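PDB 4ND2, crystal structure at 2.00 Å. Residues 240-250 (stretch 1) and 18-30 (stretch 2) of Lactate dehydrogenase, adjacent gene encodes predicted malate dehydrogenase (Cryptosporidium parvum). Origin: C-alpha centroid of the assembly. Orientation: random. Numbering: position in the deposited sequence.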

ATOM      1  N   ALA A 240       2.913  -7.630 -16.183  1.00 16.79           N
ATOM      2  CA  ALA A 240       1.705  -8.442 -16.342  1.00 17.01           C
ATOM      3  C   ALA A 240       0.681  -8.156 -15.244  1.00 16.99           C
ATOM      4  O   ALA A 240      -0.522  -8.125 -15.510  1.00 17.05           O
ATOM      5  CB  ALA A 240       2.062  -9.921 -16.353  1.00 17.06           C
ATOM      6  N   VAL A 241       1.162  -7.947 -14.019  1.00 17.08           N
ATOM      7  CA  VAL A 241       0.288  -7.646 -12.883  1.00 17.45           C
ATOM      8  C   VAL A 241      -0.394  -6.287 -13.070  1.00 17.76           C
ATOM      9  O   VAL A 241      -1.585  -6.144 -12.786  1.00 17.62           O
ATOM     10  CB  VAL A 241       1.051  -7.683 -11.536  1.00 17.55           C
ATOM     11  CG1 VAL A 241       0.165  -7.209 -10.390  1.00 17.72           C
ATOM     12  CG2 VAL A 241       1.559  -9.089 -11.247  1.00 17.64           C
ATOM     13  N   LYS A 242       0.351  -5.300 -13.562  1.00 18.14           N
ATOM     14  CA  LYS A 242      -0.226  -3.984 -13.846  1.00 18.62           C
ATOM     15  C   LYS A 242      -1.364  -4.104 -14.858  1.00 18.24           C
ATOM     16  O   LYS A 242      -2.396  -3.452 -14.714  1.00 17.87           O
ATOM     17  CB  LYS A 242       0.838  -3.008 -14.364  1.00 19.43           C
ATOM     18  CG  LYS A 242       1.977  -2.705 -13.394  1.00 20.14           C
ATOM     19  CD  LYS A 242       1.517  -2.160 -12.049  1.00 20.85           C
ATOM     20  CE  LYS A 242       0.860  -0.792 -12.176  1.00 21.52           C
ATOM     21  NZ  LYS A 242       0.434  -0.279 -10.847  1.00 22.19           N
ATOM     22  N   MET A 243      -1.184  -4.957 -15.863  1.00 18.11           N
ATOM     23  CA  MET A 243      -2.225  -5.202 -16.865  1.00 18.18           C
ATOM     24  C   MET A 243      -3.438  -5.911 -16.261  1.00 18.09           C
ATOM     25  O   MET A 243      -4.577  -5.570 -16.578  1.00 17.77           O
ATOM     26  CB  MET A 243      -1.663  -6.013 -18.037  1.00 18.34           C
ATOM     27  CG  MET A 243      -0.620  -5.256 -18.843  1.00 18.61           C
ATOM     28  SD  MET A 243       0.122  -6.225 -20.169  1.00 18.93           S
ATOM     29  CE  MET A 243      -1.281  -6.453 -21.254  1.00 18.66           C
ATOM     30  N   ALA A 244      -3.188  -6.887 -15.390  1.00 18.14           N
ATOM     31  CA  ALA A 244      -4.261  -7.588 -14.682  1.00 18.44           C
ATOM     32  C   ALA A 244      -5.048  -6.640 -13.776  1.00 18.77           C
ATOM     33  O   ALA A 244      -6.278  -6.719 -13.718  1.00 18.55           O
ATOM     34  CB  ALA A 244      -3.698  -8.749 -13.871  1.00 18.38           C
ATOM     35  N   GLU A 245      -4.333  -5.757 -13.076  1.00 19.40           N
ATOM     36  CA  GLU A 245      -4.946  -4.712 -12.243  1.00 19.99           C
ATOM     37  C   GLU A 245      -5.908  -3.825 -13.032  1.00 19.45           C
ATOM     38  O   GLU A 245      -7.007  -3.521 -12.567  1.00 18.95           O
ATOM     39  CB  GLU A 245      -3.878  -3.797 -11.644  1.00 21.32           C
ATOM     40  CG  GLU A 245      -3.063  -4.366 -10.498  1.00 23.00           C
ATOM     41  CD  GLU A 245      -1.944  -3.426 -10.079  1.00 24.30           C
ATOM     42  OE1 GLU A 245      -2.006  -2.229 -10.435  1.00 26.15           O
ATOM     43  OE2 GLU A 245      -1.000  -3.877  -9.399  1.00 25.77           O
ATOM     44  N   ALA A 246      -5.464  -3.385 -14.208  1.00 18.90           N
ATOM     45  CA  ALA A 246      -6.264  -2.510 -15.063  1.00 18.60           C
ATOM     46  C   ALA A 246      -7.601  -3.148 -15.424  1.00 18.28           C
ATOM     47  O   ALA A 246      -8.635  -2.478 -15.420  1.00 17.99           O
ATOM     48  CB  ALA A 246      -5.493  -2.155 -16.325  1.00 18.72           C
ATOM     49  N   TYR A 247      -7.575  -4.443 -15.727  1.00 18.04           N
ATOM     50  CA  TYR A 247      -8.786  -5.186 -16.048  1.00 18.19           C
ATOM     51  C   TYR A 247      -9.669  -5.376 -14.816  1.00 18.29           C
ATOM     52  O   TYR A 247     -10.848  -5.030 -14.836  1.00 18.03           O
ATOM     53  CB  TYR A 247      -8.438  -6.551 -16.662  1.00 18.31           C
ATOM     54  CG  TYR A 247      -9.654  -7.370 -17.028  1.00 18.45           C
ATOM     55  CD1 TYR A 247     -10.355  -7.120 -18.204  1.00 18.70           C
ATOM     56  CD2 TYR A 247     -10.110  -8.389 -16.196  1.00 18.63           C
ATOM     57  CE1 TYR A 247     -11.478  -7.858 -18.541  1.00 18.86           C
ATOM     58  CE2 TYR A 247     -11.230  -9.137 -16.528  1.00 18.85           C
ATOM     59  CZ  TYR A 247     -11.909  -8.866 -17.699  1.00 18.98           C
ATOM     60  OH  TYR A 247     -13.018  -9.607 -18.033  1.00 19.23           O
ATOM     61  N   LEU A 248      -9.091  -5.925 -13.750  1.00 18.61           N
ATOM     62  CA  LEU A 248      -9.854  -6.289 -12.553  1.00 19.02           C
ATOM     63  C   LEU A 248     -10.462  -5.089 -11.829  1.00 19.45           C
ATOM     64  O   LEU A 248     -11.532  -5.204 -11.241  1.00 19.50           O
ATOM     65  CB  LEU A 248      -8.982  -7.095 -11.582  1.00 18.82           C
ATOM     66  CG  LEU A 248      -8.589  -8.501 -12.052  1.00 18.75           C
ATOM     67  CD1 LEU A 248      -7.498  -9.089 -11.165  1.00 18.79           C
ATOM     68  CD2 LEU A 248      -9.799  -9.418 -12.080  1.00 18.75           C
ATOM     69  N   LYS A 249      -9.778  -3.949 -11.874  1.00 20.19           N
ATOM     70  CA  LYS A 249     -10.261  -2.732 -11.221  1.00 20.80           C
ATOM     71  C   LYS A 249     -10.918  -1.748 -12.196  1.00 20.73           C
ATOM     72  O   LYS A 249     -11.316  -0.655 -11.796  1.00 19.96           O
ATOM     73  CB  LYS A 249      -9.113  -2.060 -10.470  1.00 21.83           C
ATOM     74  CG  LYS A 249      -8.591  -2.902  -9.316  1.00 22.84           C
ATOM     75  CD  LYS A 249      -7.278  -2.367  -8.770  1.00 24.03           C
ATOM     76  CE  LYS A 249      -7.018  -2.837  -7.345  1.00 24.94           C
ATOM     77  NZ  LYS A 249      -8.136  -2.552  -6.397  1.00 25.54           N
ATOM     78  N   ASP A 250     -11.035  -2.143 -13.466  1.00 20.78           N
ATOM     79  CA  ASP A 250     -11.696  -1.329 -14.490  1.00 21.11           C
ATOM     80  C   ASP A 250     -11.114   0.084 -14.513  1.00 21.01           C
ATOM     81  O   ASP A 250     -11.847   1.072 -14.457  1.00 20.74           O
ATOM     82  CB  ASP A 250     -13.210  -1.292 -14.241  1.00 21.31           C
ATOM     83  CG  ASP A 250     -13.980  -0.583 -15.352  1.00 21.82           C
ATOM     84  OD1 ASP A 250     -13.614  -0.730 -16.539  1.00 21.67           O
ATOM     85  OD2 ASP A 250     -14.958   0.123 -15.030  1.00 21.96           O
TER
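Stretch 2, residues 18-30: NIAYIVGKDNLAD

Stretch 2 packs on stretch 1 as one helix and its C-terminal turn laid obliquely against another, an apolar contact with no direct hydrogen bond across it and a pair of carboxylates bridged by water at one side.

Both segments are helical over most of their length. Residues 18-26 continue a helix that begins earlier in the chain, as does helix 240-248, and i to i+4 backbone bonds such as Ile22 N to Asn18 O (3.0 Å) and Asp26 N to Ile22 O (2.9 Å) hold the geometry. The N-to-C directions diverge by 45°, with a signed crossing angle of -45°, and the axes approach to 10.5 Å. Stretch 2 then turns at Asn27, whose phi/psi of 53/39 leaves the helical region. The bonds Asn27 N to Gly24 O (3.0 Å) and Leu28 N to Val23 O (3.1 Å) close a Schellman motif, after which the CA-to-CB bonds of Leu28 and Ala29 point toward stretch 1.

The CA register gives two anchor points, Val241 with Ile19 (CA to CA 6.6 Å) and Glu245 with Leu28 (CA to CA 7.3 Å). At the first, Val241, chi1 t, acts as a knob among Ile19, Ile22, Val23 and Asp26. Its CG2 lies 4.2 Å from Ile19 CG2 and 4.0 Å from Val23 CG2, while its CG1 lies 4.1 Å from Ile22 CG2. Ala240 extends this patch, its CB 4.1 Å from Ile19 CD1.

At the second, Leu28 contributes the largest covered area of any residue here, 103 Å² of surface, against 82 Å² for Val241; the whole contact buries 397 Å² summed over both sides. Leu28 CD2 reaches Glu245 CG at 3.8 Å, Val241 CG1 at 4.2 Å and Ala244 CB at 4.4 Å. Leu28 CG meets Leu248 CD1 at 3.8 Å, and Leu28 CD1 lies 4.2 Å from Lys249 CE, so the side chain spans two turns of the facing helix and the residue just beyond it.

The polar feature is a meeting of like charges: Glu245 OE2 and Asp26 OD2 stand 4.0 Å apart. Two waters mediate between them, each donating to both oxygens. Water 1 is 2.7 Å from Asp26 OD2 and 2.8 Å from Glu245 OE2; for water 2 the distances are 2.9 Å to Asp26 OD2 and 3.0 Å to Glu245 OE2. The other carboxylate oxygen of Glu245, OE1, forms a salt bridge within stretch 1 to Lys242 NZ at 3.2 Å.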

ATOM      1  N   ASN A  18       6.869 -15.296  -9.855  1.00 18.03           N
ATOM      2  CA  ASN A  18       6.875 -13.882  -9.474  1.00 18.21           C
ATOM      3  C   ASN A  18       5.496 -13.243  -9.560  1.00 17.49           C
ATOM      4  O   ASN A  18       5.125 -12.458  -8.694  1.00 17.48           O
ATOM      5  CB  ASN A  18       7.856 -13.081 -10.337  1.00 18.83           C
ATOM      6  CG  ASN A  18       9.276 -13.137  -9.818  1.00 19.73           C
ATOM      7  OD1 ASN A  18       9.533 -13.564  -8.691  1.00 20.35           O
ATOM      8  ND2 ASN A  18      10.211 -12.680 -10.636  1.00 20.72           N
ATOM      9  N   ILE A  19       4.739 -13.576 -10.602  1.00 17.20           N
ATOM     10  CA  ILE A  19       3.379 -13.054 -10.742  1.00 17.09           C
ATOM     11  C   ILE A  19       2.530 -13.457  -9.537  1.00 16.92           C
ATOM     12  O   ILE A  19       1.863 -12.619  -8.929  1.00 16.55           O
ATOM     13  CB  ILE A  19       2.705 -13.542 -12.041  1.00 17.07           C
ATOM     14  CG1 ILE A  19       3.366 -12.884 -13.256  1.00 17.30           C
ATOM     15  CG2 ILE A  19       1.215 -13.229 -12.025  1.00 17.09           C
ATOM     16  CD1 ILE A  19       2.948 -13.479 -14.583  1.00 17.26           C
ATOM     17  N   ALA A  20       2.562 -14.742  -9.195  1.00 16.88           N
ATOM     18  CA  ALA A  20       1.795 -15.254  -8.057  1.00 16.80           C
ATOM     19  C   ALA A  20       2.172 -14.541  -6.758  1.00 16.69           C
ATOM     20  O   ALA A  20       1.305 -14.191  -5.956  1.00 16.80           O
ATOM     21  CB  ALA A  20       2.003 -16.754  -7.918  1.00 16.94           C
ATOM     22  N   TYR A  21       3.474 -14.329  -6.579  1.00 16.64           N
ATOM     23  CA  TYR A  21       4.046 -13.667  -5.406  1.00 16.83           C
ATOM     24  C   TYR A  21       3.484 -12.256  -5.235  1.00 16.89           C
ATOM     25  O   TYR A  21       3.032 -11.879  -4.151  1.00 16.54           O
ATOM     26  CB  TYR A  21       5.569 -13.603  -5.595  1.00 16.88           C
ATOM     27  CG  TYR A  21       6.438 -13.300  -4.389  1.00 16.91           C
ATOM     28  CD1 TYR A  21       6.117 -13.758  -3.113  1.00 17.11           C
ATOM     29  CD2 TYR A  21       7.644 -12.620  -4.553  1.00 17.05           C
ATOM     30  CE1 TYR A  21       6.947 -13.504  -2.033  1.00 17.04           C
ATOM     31  CE2 TYR A  21       8.480 -12.365  -3.480  1.00 17.09           C
ATOM     32  CZ  TYR A  21       8.130 -12.812  -2.224  1.00 17.26           C
ATOM     33  OH  TYR A  21       8.972 -12.562  -1.162  1.00 17.40           O
ATOM     34  N   ILE A  22       3.505 -11.493  -6.322  1.00 17.07           N
ATOM     35  CA  ILE A  22       3.082 -10.090  -6.310  1.00 17.50           C
ATOM     36  C   ILE A  22       1.563  -9.957  -6.220  1.00 17.40           C
ATOM     37  O   ILE A  22       1.060  -9.120  -5.466  1.00 17.38           O
ATOM     38  CB  ILE A  22       3.613  -9.341  -7.555  1.00 17.89           C
ATOM     39  CG1 ILE A  22       5.146  -9.354  -7.570  1.00 18.08           C
ATOM     40  CG2 ILE A  22       3.082  -7.910  -7.608  1.00 18.24           C
ATOM     41  CD1 ILE A  22       5.798  -8.760  -6.342  1.00 18.37           C
ATOM     42  N   VAL A  23       0.840 -10.772  -6.985  1.00 17.35           N
ATOM     43  CA  VAL A  23      -0.624 -10.795  -6.922  1.00 17.58           C
ATOM     44  C   VAL A  23      -1.072 -11.089  -5.492  1.00 17.84           C
ATOM     45  O   VAL A  23      -1.953 -10.411  -4.960  1.00 17.23           O
ATOM     46  CB  VAL A  23      -1.231 -11.846  -7.883  1.00 17.66           C
ATOM     47  CG1 VAL A  23      -2.701 -12.099  -7.573  1.00 17.52           C
ATOM     48  CG2 VAL A  23      -1.067 -11.409  -9.334  1.00 17.78           C
ATOM     49  N   GLY A  24      -0.460 -12.106  -4.886  1.00 18.18           N
ATOM     50  CA  GLY A  24      -0.742 -12.469  -3.501  1.00 18.46           C
ATOM     51  C   GLY A  24      -0.409 -11.355  -2.527  1.00 18.94           C
ATOM     52  O   GLY A  24      -1.220 -11.014  -1.668  1.00 18.72           O
ATOM     53  N   LYS A  25       0.784 -10.781  -2.669  1.00 19.56           N
ATOM     54  CA  LYS A  25       1.215  -9.671  -1.816  1.00 20.26           C
ATOM     55  C   LYS A  25       0.218  -8.510  -1.841  1.00 20.52           C
ATOM     56  O   LYS A  25      -0.125  -7.965  -0.794  1.00 20.45           O
ATOM     57  CB  LYS A  25       2.600  -9.177  -2.235  1.00 20.64           C
ATOM     58  CG  LYS A  25       3.120  -8.004  -1.416  1.00 21.12           C
ATOM     59  CD  LYS A  25       4.493  -7.557  -1.887  1.00 21.60           C
ATOM     60  CE  LYS A  25       5.103  -6.532  -0.942  1.00 22.10           C
ATOM     61  NZ  LYS A  25       4.197  -5.382  -0.686  1.00 22.43           N
ATOM     62  N   ASP A  26      -0.245  -8.143  -3.033  1.00 20.92           N
ATOM     63  CA  ASP A  26      -1.188  -7.026  -3.194  1.00 21.19           C
ATOM     64  C   ASP A  26      -2.631  -7.397  -2.840  1.00 20.76           C
ATOM     65  O   ASP A  26      -3.499  -6.526  -2.804  1.00 20.08           O
ATOM     66  CB  ASP A  26      -1.160  -6.504  -4.636  1.00 21.79           C
ATOM     67  CG  ASP A  26       0.189  -5.923  -5.034  1.00 22.58           C
ATOM     68  OD1 ASP A  26       0.981  -5.543  -4.146  1.00 23.58           O
ATOM     69  OD2 ASP A  26       0.457  -5.841  -6.248  1.00 23.22           O
ATOM     70  N   ASN A  27      -2.889  -8.684  -2.594  1.00 20.42           N
ATOM     71  CA  ASN A  27      -4.249  -9.190  -2.411  1.00 20.33           C
ATOM     72  C   ASN A  27      -5.165  -8.786  -3.576  1.00 19.76           C
ATOM     73  O   ASN A  27      -6.334  -8.452  -3.382  1.00 19.46           O
ATOM     74  CB  ASN A  27      -4.830  -8.730  -1.066  1.00 20.93           C
ATOM     75  CG  ASN A  27      -6.110  -9.469  -0.689  1.00 21.81           C
ATOM     76  OD1 ASN A  27      -6.292 -10.644  -1.010  1.00 22.75           O
ATOM     77  ND2 ASN A  27      -6.997  -8.780   0.001  1.00 22.51           N
ATOM     78  N   LEU A  28      -4.614  -8.823  -4.787  1.00 19.20           N
ATOM     79  CA  LEU A  28      -5.364  -8.490  -6.000  1.00 19.04           C
ATOM     80  C   LEU A  28      -6.373  -9.586  -6.347  1.00 18.90           C
ATOM     81  O   LEU A  28      -7.477  -9.303  -6.814  1.00 18.56           O
ATOM     82  CB  LEU A  28      -4.398  -8.282  -7.169  1.00 19.01           C
ATOM     83  CG  LEU A  28      -4.986  -7.961  -8.543  1.00 19.07           C
ATOM     84  CD1 LEU A  28      -5.734  -6.636  -8.516  1.00 19.02           C
ATOM     85  CD2 LEU A  28      -3.883  -7.940  -9.590  1.00 19.01           C
ATOM     86  N   ALA A  29      -5.978 -10.838  -6.129  1.00 18.62           N
ATOM     87  CA  ALA A  29      -6.822 -11.983  -6.452  1.00 18.85           C
ATOM     88  C   ALA A  29      -6.266 -13.253  -5.821  1.00 18.90           C
ATOM     89  O   ALA A  29      -5.156 -13.260  -5.278  1.00 18.51           O
ATOM     90  CB  ALA A  29      -6.910 -12.157  -7.963  1.00 18.81           C
ATOM     91  N   ASP A  30      -7.056 -14.319  -5.884  1.00 19.27           N
ATOM     92  CA  ASP A  30      -6.544 -15.665  -5.653  1.00 19.64           C
ATOM     93  C   ASP A  30      -5.766 -16.070  -6.895  1.00 19.45           C
ATOM     94  O   ASP A  30      -6.060 -15.604  -7.999  1.00 19.29           O
ATOM     95  CB  ASP A  30      -7.682 -16.665  -5.426  1.00 20.05           C
ATOM     96  CG  ASP A  30      -8.369 -16.491  -4.082  1.00 20.65           C
ATOM     97  OD1 ASP A  30      -7.827 -15.811  -3.182  1.00 20.66           O
ATOM     98  OD2 ASP A  30      -9.465 -17.062  -3.925  1.00 21.75           O
TER
HETATM   99  O   HOH W   1      -1.884  -5.815  -7.650  1.00 33.81           O
HETATM  100  O   HOH W   2       1.710  -4.247  -8.275  1.00 36.29           O